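Local coordinates for protein lipid binding hydrolase (Escherichia coli, PDB 2IF6) that is probably a hydrolase that binds lipid, a metalloprotein of the permuted papain-like C92 amidase family whose substrate is not established, at residues Q4-D9 against V72-G77. Sequence-based numbering, arbitrary orientation.
Sequences QPQTGD and VRRVEG
D9 faces R74 with their CA atoms 4.8 Å apart, where the type II beta turn Q6-D9 delivers the chain into strand 10-13, the antiparallel neighbour of strand 70-75 in the central sheet of this permuted papain-like fold. The turn is closed by the hydrogen bond from D9 N to Q6 O (3.0 Å), and G8, at positive phi, occupies its glycine-favouring position. Beside it, D9 CA lies 3.5 Å from R73 O in a CA-H...O contact. The side chains are joined by a bidentate, side-on salt bridge. R74 NE meets D9 OD1 at 2.8 Å. R74 NH2 meets D9 OD2 at 2.9 Å, almost straight (177°). Both bonds use the syn side, the one to OD1 tilted further out of the carboxylate plane. R74 reaches it with CG anti to the backbone N (chi1 171°) and a bend at chi3. OD2 also accepts Q6 N from above the carboxylate plane, and W3 NE1, so three donors converge on this oxygen of the buried D9, which would favour its negative charge. CB of D9 packs on V72 CG1 at 3.6 Å. The Q6 amide stacks over one guanidinium face, the planes 15° apart, with Q6 OE1 3.2 Å above the centre of the R74 guanidinium. At the guanidinium edge, R74 NH2 adds a weak, bent hydrogen bond to Q4 O, 2.9 Å away.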
loop_
_atom_site.group_PDB
_atom_site.type_symbol
_atom_site.label_atom_id
_atom_site.label_comp_id
_atom_site.label_asym_id
_atom_site.label_seq_id
_atom_site.Cartn_x
_atom_site.Cartn_y
_atom_site.Cartn_z
ATOM N N GLN A 4 -1.247 9.304 -17.522
ATOM C CA GLN A 4 -2.687 9.142 -17.699
ATOM C C GLN A 4 -3.097 8.059 -16.677
ATOM O O GLN A 4 -2.788 6.866 -16.890
ATOM C CB GLN A 4 -2.920 8.639 -19.142
ATOM C CG GLN A 4 -4.341 8.602 -19.700
ATOM C CD GLN A 4 -4.370 7.957 -21.121
ATOM O OE1 GLN A 4 -4.312 6.709 -21.273
ATOM N NE2 GLN A 4 -4.413 8.812 -22.158
ATOM N N PRO A 5 -3.735 8.454 -15.544
ATOM C CA PRO A 5 -4.110 7.447 -14.566
ATOM C C PRO A 5 -4.936 6.333 -15.182
ATOM O O PRO A 5 -5.806 6.595 -16.056
ATOM C CB PRO A 5 -4.932 8.239 -13.518
ATOM C CG PRO A 5 -4.316 9.644 -13.589
ATOM C CD PRO A 5 -4.039 9.826 -15.072
ATOM N N GLN A 6 -4.615 5.111 -14.786
ATOM C CA GLN A 6 -5.376 3.924 -15.203
ATOM C C GLN A 6 -5.676 3.066 -13.996
ATOM O O GLN A 6 -4.863 2.980 -13.074
ATOM C CB GLN A 6 -4.602 3.106 -16.259
ATOM C CG GLN A 6 -4.429 3.832 -17.594
ATOM C CD GLN A 6 -3.425 3.164 -18.546
ATOM O OE1 GLN A 6 -2.966 2.079 -18.305
ATOM N NE2 GLN A 6 -3.091 3.844 -19.636
ATOM N N THR A 7 -6.824 2.393 -14.027
ATOM C CA THR A 7 -7.222 1.497 -12.958
ATOM C C THR A 7 -6.143 0.426 -12.762
ATOM O O THR A 7 -5.656 -0.187 -13.751
ATOM C CB THR A 7 -8.548 0.787 -13.293
ATOM O OG1 THR A 7 -9.612 1.759 -13.325
ATOM C CG2 THR A 7 -8.837 -0.278 -12.226
ATOM N N GLY A 8 -5.776 0.194 -11.508
ATOM C CA GLY A 8 -4.672 -0.689 -11.209
ATOM C C GLY A 8 -3.320 -0.034 -10.925
ATOM O O GLY A 8 -2.475 -0.699 -10.332
ATOM N N ASP A 9 -3.086 1.221 -11.353
ATOM C CA ASP A 9 -1.810 1.897 -11.066
ATOM C C ASP A 9 -1.638 1.945 -9.547
ATOM O O ASP A 9 -2.609 2.224 -8.813
ATOM C CB ASP A 9 -1.757 3.352 -11.608
ATOM C CG ASP A 9 -1.748 3.421 -13.112
ATOM O OD1 ASP A 9 -1.646 2.342 -13.800
ATOM O OD2 ASP A 9 -1.857 4.564 -13.610
ATOM N N VAL A 72 4.232 6.461 -9.003
ATOM C CA VAL A 72 3.202 5.542 -9.462
ATOM C C VAL A 72 3.843 4.385 -10.200
ATOM O O VAL A 72 4.660 4.612 -11.085
ATOM C CB VAL A 72 2.212 6.254 -10.422
ATOM C CG1 VAL A 72 1.149 5.276 -10.864
ATOM C CG2 VAL A 72 1.541 7.473 -9.713
ATOM N N ARG A 73 3.457 3.153 -9.859
ATOM C CA ARG A 73 3.932 1.976 -10.587
ATOM C C ARG A 73 2.775 1.349 -11.369
ATOM O O ARG A 73 1.613 1.422 -10.952
ATOM C CB ARG A 73 4.505 0.949 -9.616
ATOM C CG ARG A 73 5.663 1.507 -8.786
ATOM C CD ARG A 73 6.971 1.400 -9.551
ATOM N NE ARG A 73 7.680 0.160 -9.285
ATOM C CZ ARG A 73 8.877 -0.117 -9.793
ATOM N NH1 ARG A 73 9.491 0.769 -10.589
ATOM N NH2 ARG A 73 9.456 -1.283 -9.520
ATOM N N ARG A 74 3.087 0.746 -12.501
ATOM C CA ARG A 74 2.067 0.062 -13.305
ATOM C C ARG A 74 2.614 -1.229 -13.860
ATOM O O ARG A 74 3.811 -1.327 -14.150
ATOM C CB ARG A 74 1.646 0.991 -14.478
ATOM C CG ARG A 74 0.741 0.292 -15.536
ATOM C CD ARG A 74 0.357 1.239 -16.695
ATOM N NE ARG A 74 -0.253 2.474 -16.188
ATOM C CZ ARG A 74 -0.369 3.599 -16.887
ATOM N NH1 ARG A 74 0.058 3.626 -18.163
ATOM N NH2 ARG A 74 -0.950 4.670 -16.331
ATOM N N VAL A 75 1.744 -2.221 -14.089
ATOM C CA VAL A 75 2.260 -3.431 -14.689
ATOM C C VAL A 75 2.855 -3.076 -16.050
ATOM O O VAL A 75 2.223 -2.378 -16.833
ATOM C CB VAL A 75 1.158 -4.514 -14.807
ATOM C CG1 VAL A 75 1.645 -5.661 -15.704
ATOM C CG2 VAL A 75 0.753 -4.993 -13.378
ATOM N N GLU A 76 4.064 -3.562 -16.319
ATOM C CA GLU A 76 4.804 -3.167 -17.506
ATOM C C GLU A 76 4.061 -3.609 -18.774
ATOM O O GLU A 76 3.617 -4.789 -18.883
ATOM C CB GLU A 76 6.233 -3.730 -17.493
ATOM C CG GLU A 76 7.157 -2.833 -18.340
ATOM C CD GLU A 76 8.533 -3.384 -18.506
ATOM O OE1 GLU A 76 8.866 -4.371 -17.822
ATOM O OE2 GLU A 76 9.302 -2.799 -19.290
ATOM N N GLY A 77 3.917 -2.663 -19.701
ATOM C CA GLY A 77 3.066 -2.867 -20.910
ATOM C C GLY A 77 1.565 -2.614 -20.729
ATOM O O GLY A 77 0.783 -2.644 -21.704
HETATM O O HOH W 1 0.727 6.959 -18.554
#